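Local coordinates for cellulase CEL9M (Clostridium cellulolyticum, PDB 1IA6), which probably hydrolyses internal beta-1,4-glucosidic linkages in cellulose and related beta-glucans, as a family 9 glycoside hydrolase carrying bound calcium and zinc, at residues A[263-268]-A[318-323]; A[213-218]-A[257-262]. All blocks are in the same frame, centred on the assembly; numbering follows the deposited sequence.

Contact 1: residues A[263-268]-A[318-323]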
# COMPACT_ATOMS: atom_id res chain seq x y z
N ALA A 263 2.66 -5.21 13.30
CA ALA A 263 2.67 -6.55 13.89
C ALA A 263 2.61 -6.47 15.41
O ALA A 263 1.90 -7.24 16.04
CB ALA A 263 3.92 -7.32 13.44
N ALA A 264 3.36 -5.53 15.99
CA ALA A 264 3.36 -5.36 17.44
C ALA A 264 1.99 -4.89 17.92
O ALA A 264 1.52 -5.30 18.97
CB ALA A 264 4.43 -4.36 17.86
N LEU A 265 1.36 -4.01 17.14
CA LEU A 265 0.03 -3.52 17.51
C LEU A 265 -0.96 -4.68 17.63
O LEU A 265 -1.70 -4.77 18.62
CB LEU A 265 -0.47 -2.51 16.48
CG LEU A 265 -1.90 -1.97 16.66
CD1 LEU A 265 -2.00 -1.18 17.96
CD2 LEU A 265 -2.24 -1.06 15.48
N ARG A 266 -0.98 -5.56 16.64
CA ARG A 266 -1.90 -6.69 16.66
C ARG A 266 -1.57 -7.69 17.76
O ARG A 266 -2.47 -8.27 18.37
CB ARG A 266 -1.92 -7.40 15.30
CG ARG A 266 -2.36 -6.50 14.15
CD ARG A 266 -3.26 -7.26 13.17
NE ARG A 266 -4.60 -7.46 13.72
CZ ARG A 266 -5.25 -8.62 13.74
NH1 ARG A 266 -4.68 -9.71 13.24
NH2 ARG A 266 -6.47 -8.69 14.25
N LEU A 267 -0.28 -7.90 18.02
CA LEU A 267 0.12 -8.84 19.07
C LEU A 267 -0.23 -8.31 20.46
O LEU A 267 -0.54 -9.08 21.37
CB LEU A 267 1.62 -9.14 18.97
CG LEU A 267 1.98 -10.18 17.91
CD1 LEU A 267 3.50 -10.38 17.86
CD2 LEU A 267 1.29 -11.50 18.23
N ALA A 268 -0.20 -6.99 20.62
CA ALA A 268 -0.55 -6.39 21.91
C ALA A 268 -2.03 -6.65 22.15
O ALA A 268 -2.45 -6.99 23.26
CB ALA A 268 -0.28 -4.89 21.89
N LEU A 318 -4.43 5.86 14.46
CA LEU A 318 -5.89 5.88 14.50
C LEU A 318 -6.49 4.50 14.75
O LEU A 318 -7.56 4.38 15.36
CB LEU A 318 -6.46 6.47 13.20
CG LEU A 318 -6.18 7.96 13.00
CD1 LEU A 318 -6.95 8.46 11.79
CD2 LEU A 318 -6.58 8.75 14.25
N VAL A 319 -5.83 3.45 14.27
CA VAL A 319 -6.33 2.10 14.51
C VAL A 319 -6.18 1.83 16.01
O VAL A 319 -7.07 1.28 16.65
CB VAL A 319 -5.52 1.05 13.71
CG1 VAL A 319 -5.98 -0.36 14.08
CG2 VAL A 319 -5.71 1.28 12.22
N TYR A 320 -5.04 2.25 16.56
CA TYR A 320 -4.77 2.09 17.98
C TYR A 320 -5.82 2.83 18.81
O TYR A 320 -6.27 2.33 19.84
CB TYR A 320 -3.38 2.65 18.30
CG TYR A 320 -3.02 2.62 19.77
CD1 TYR A 320 -2.63 1.43 20.38
CD2 TYR A 320 -3.06 3.78 20.54
CE1 TYR A 320 -2.29 1.39 21.74
CE2 TYR A 320 -2.72 3.75 21.89
CZ TYR A 320 -2.34 2.56 22.48
OH TYR A 320 -1.99 2.54 23.81
N CYS A 321 -6.21 4.02 18.35
CA CYS A 321 -7.19 4.83 19.08
C CYS A 321 -8.59 4.23 19.18
O CYS A 321 -9.41 4.70 19.98
CB CYS A 321 -7.28 6.23 18.47
SG CYS A 321 -5.87 7.28 18.90
N LYS A 322 -8.88 3.21 18.39
CA LYS A 322 -10.20 2.57 18.45
C LYS A 322 -10.42 2.01 19.85
O LYS A 322 -11.50 2.17 20.43
CB LYS A 322 -10.30 1.44 17.42
CG LYS A 322 -10.38 1.92 15.98
CD LYS A 322 -10.45 0.74 15.01
CE LYS A 322 -11.68 -0.13 15.27
NZ LYS A 322 -11.73 -1.30 14.34
N GLN A 323 -9.40 1.35 20.39
CA GLN A 323 -9.51 0.75 21.71
C GLN A 323 -8.88 1.59 22.82
O GLN A 323 -9.31 1.54 23.96
CB GLN A 323 -8.87 -0.64 21.72
CG GLN A 323 -9.52 -1.62 20.75
CD GLN A 323 -9.03 -3.03 20.95
OE1 GLN A 323 -7.82 -3.29 20.98
NE2 GLN A 323 -9.96 -3.97 21.07

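Contact 2: residues A[213-218]-A[257-262]. With CA (calcium ion), chain B.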
# COMPACT_ATOMS: atom_id res chain seq x y z
N LEU A 213 6.16 -12.19 8.61
CA LEU A 213 5.66 -13.49 9.05
C LEU A 213 4.74 -13.33 10.26
O LEU A 213 3.68 -13.95 10.33
CB LEU A 213 6.81 -14.42 9.40
CG LEU A 213 7.54 -15.10 8.24
CD1 LEU A 213 8.79 -15.80 8.76
CD2 LEU A 213 6.61 -16.10 7.56
N ALA A 214 5.16 -12.51 11.21
CA ALA A 214 4.39 -12.28 12.43
C ALA A 214 3.05 -11.64 12.07
O ALA A 214 2.00 -12.04 12.56
CB ALA A 214 5.16 -11.37 13.38
N TRP A 215 3.11 -10.63 11.21
CA TRP A 215 1.93 -9.91 10.75
C TRP A 215 0.94 -10.87 10.07
O TRP A 215 -0.25 -10.89 10.41
CB TRP A 215 2.39 -8.80 9.79
CG TRP A 215 1.35 -8.16 8.92
CD1 TRP A 215 1.22 -8.31 7.56
CD2 TRP A 215 0.38 -7.18 9.30
NE1 TRP A 215 0.24 -7.47 7.08
CE2 TRP A 215 -0.29 -6.77 8.13
CE3 TRP A 215 0.01 -6.60 10.53
CZ2 TRP A 215 -1.31 -5.81 8.14
CZ3 TRP A 215 -1.01 -5.65 10.54
CH2 TRP A 215 -1.65 -5.26 9.35
N ALA A 216 1.42 -11.68 9.13
CA ALA A 216 0.57 -12.63 8.43
C ALA A 216 -0.03 -13.64 9.41
O ALA A 216 -1.19 -14.04 9.28
CB ALA A 216 1.36 -13.36 7.35
N ALA A 217 0.77 -14.05 10.39
CA ALA A 217 0.33 -15.01 11.40
C ALA A 217 -0.81 -14.47 12.25
O ALA A 217 -1.74 -15.21 12.58
CB ALA A 217 1.51 -15.41 12.29
N THR A 218 -0.76 -13.19 12.62
CA THR A 218 -1.83 -12.63 13.44
C THR A 218 -3.16 -12.64 12.69
O THR A 218 -4.22 -12.83 13.29
CB THR A 218 -1.53 -11.18 13.92
OG1 THR A 218 -1.52 -10.28 12.81
CG2 THR A 218 -0.19 -11.13 14.65
N ASP A 257 8.71 -2.25 3.61
CA ASP A 257 9.82 -3.04 4.14
C ASP A 257 9.79 -3.27 5.65
O ASP A 257 10.33 -4.26 6.14
CB ASP A 257 11.16 -2.37 3.78
CG ASP A 257 12.36 -3.22 4.16
OD1 ASP A 257 12.36 -4.43 3.84
OD2 ASP A 257 13.32 -2.68 4.75
N ASP A 258 9.13 -2.38 6.38
CA ASP A 258 9.07 -2.48 7.84
C ASP A 258 7.65 -2.58 8.38
O ASP A 258 6.91 -1.60 8.39
CB ASP A 258 9.80 -1.27 8.45
CG ASP A 258 9.77 -1.26 9.97
OD1 ASP A 258 9.44 -2.30 10.58
OD2 ASP A 258 10.10 -0.21 10.55
N MET A 259 7.28 -3.78 8.82
CA MET A 259 5.94 -4.00 9.36
C MET A 259 5.98 -4.37 10.84
O MET A 259 5.03 -4.93 11.37
CB MET A 259 5.23 -5.11 8.57
CG MET A 259 4.79 -4.69 7.18
SD MET A 259 3.53 -3.40 7.24
CE MET A 259 2.07 -4.39 7.59
N TYR A 260 7.08 -4.04 11.51
CA TYR A 260 7.23 -4.34 12.93
C TYR A 260 6.22 -3.64 13.83
O TYR A 260 5.75 -4.23 14.80
CB TYR A 260 8.65 -4.02 13.40
CG TYR A 260 9.64 -5.09 13.02
CD1 TYR A 260 9.65 -6.33 13.67
CD2 TYR A 260 10.53 -4.90 11.97
CE1 TYR A 260 10.52 -7.34 13.28
CE2 TYR A 260 11.41 -5.91 11.57
CZ TYR A 260 11.39 -7.13 12.23
OH TYR A 260 12.24 -8.13 11.83
N VAL A 261 5.87 -2.39 13.51
CA VAL A 261 4.91 -1.66 14.34
C VAL A 261 3.51 -2.25 14.19
O VAL A 261 2.83 -2.52 15.19
CB VAL A 261 4.91 -0.15 13.99
CG1 VAL A 261 3.90 0.58 14.86
CG2 VAL A 261 6.30 0.43 14.22
N PRO A 262 3.04 -2.46 12.95
CA PRO A 262 1.70 -3.03 12.79
C PRO A 262 1.61 -4.41 13.45
O PRO A 262 0.61 -4.75 14.09
CB PRO A 262 1.53 -3.11 11.28
CG PRO A 262 2.30 -1.92 10.81
CD PRO A 262 3.55 -1.96 11.66
CA CA B . 9.81 -6.64 6.23
O HOH W 1 10.49 -6.52 3.94
O HOH W 2 7.88 -5.59 5.20

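Contact 1: residues A[263-268]-A[318-323]
Leu265 reaches across to Val319 and Tyr320 and joins helix 260-271 to helix 306-323, two of the helices of the (alpha/alpha)6 barrel that family 9 glycoside hydrolases share. The pair is a worked example of helix packing in which one branched side chain makes every contact across from its own helix. The backbones come nearest at Leu265 and Tyr320, whose CA atoms lie 7.4 Å apart, and the two segments bury 119 Å² between them, more than half of it on the leucine.

From CB, which points toward the other helix, the leucine runs outward with CG trans to its own backbone N (chi1 175°). Neither CB nor CG meets the facing segment closely; the touching is left to the two methyls, which part company at CG. CD2 carries the extended line of the chain onward and ends 4.1 Å from Val319 CG1, a methyl-to-methyl meeting. CD1, turned back by the second torsion (chi2 63°), goes to the tyrosine instead. It arrives at the edge of the Tyr320 ring, in the ring plane, 3.6 Å from the ring carbon CD1, so this is not a stack over the aromatic face.

Neighbouring helices add to this apolar junction. Trp76 of helix 64-80 touches both Leu265 and Val319, while Ile280 of helix 274-289 lies against Leu265 and Phe284 of that same helix packs edge-to-face with Tyr320. The contact is thus plain hydrophobic packing within the barrel, without polar bonds between the segments. Besides the ring carbon, CD1 of Leu265 also approaches Tyr320 CB, at 4.1 Å, beside the root of the ring.

Contact 2: residues A[213-218]-A[257-262]
The methyl of Met259 lies over one face of the Trp215 indole, with CE 3.6 Å from the centroid of the five-membered ring and 18° off its normal, a CH-pi contact. CE comes closest to CE2 of Trp215, at 3.4 Å, on the bond shared by the two rings. SD follows farther out, 5.2 Å from the same centroid, and makes the pair a Met-aromatic contact. Bends at chi2 and chi3 (-65° and -80°) curl the methionine so that its end, CE, reaches the indole. On the six-membered ring, Pro262 CB approaches CZ3 of Trp215 obliquely, at 3.7 Å.

In the next shell, Trp76 and Trp219 pack edge-to-face with Trp215. Met259 occupies the N-cap position of helix 260-271, and its N donates to Asp211 OD2, itself a calcium ligand. Asp258 OD1 accepts from Tyr260 N at 3.1 Å, an Asx turn at the helix start. Just before it, Asp257 O binds the calcium at 2.4 Å, together with Ser208, Asp211 and Asp212 and two waters; Asp257 OD1 accepts from one of those waters.

Chemically, the contact itself is nonpolar packing, while the backbone leading to it is tied to a metal site: dispersion and a weak CH-pi attraction make the contact with tryptophan, and calcium coordination probably helps fix the backbone that presents the methionine.

From the N terminus, the chain reaches segment 213-218 in helix 210-224; after 38 intervening residues segment 257-262 packs back on it, closing contact 2 beside the calcium site. Segment 263-268 follows at once within helix 260-271, and a further 49 residues, mostly helical, lead to 318-323 and contact 1. The two closures are therefore in series and neither nest nor cross. Helix 260-271 serves both, placed between helix 210-224 and helix 306-323. The contacts also touch each other: Arg266 packs its CD 3.8 Å from Trp215 CZ3, and its NH1 probably makes a weak hydrogen bond to Thr218 OG1.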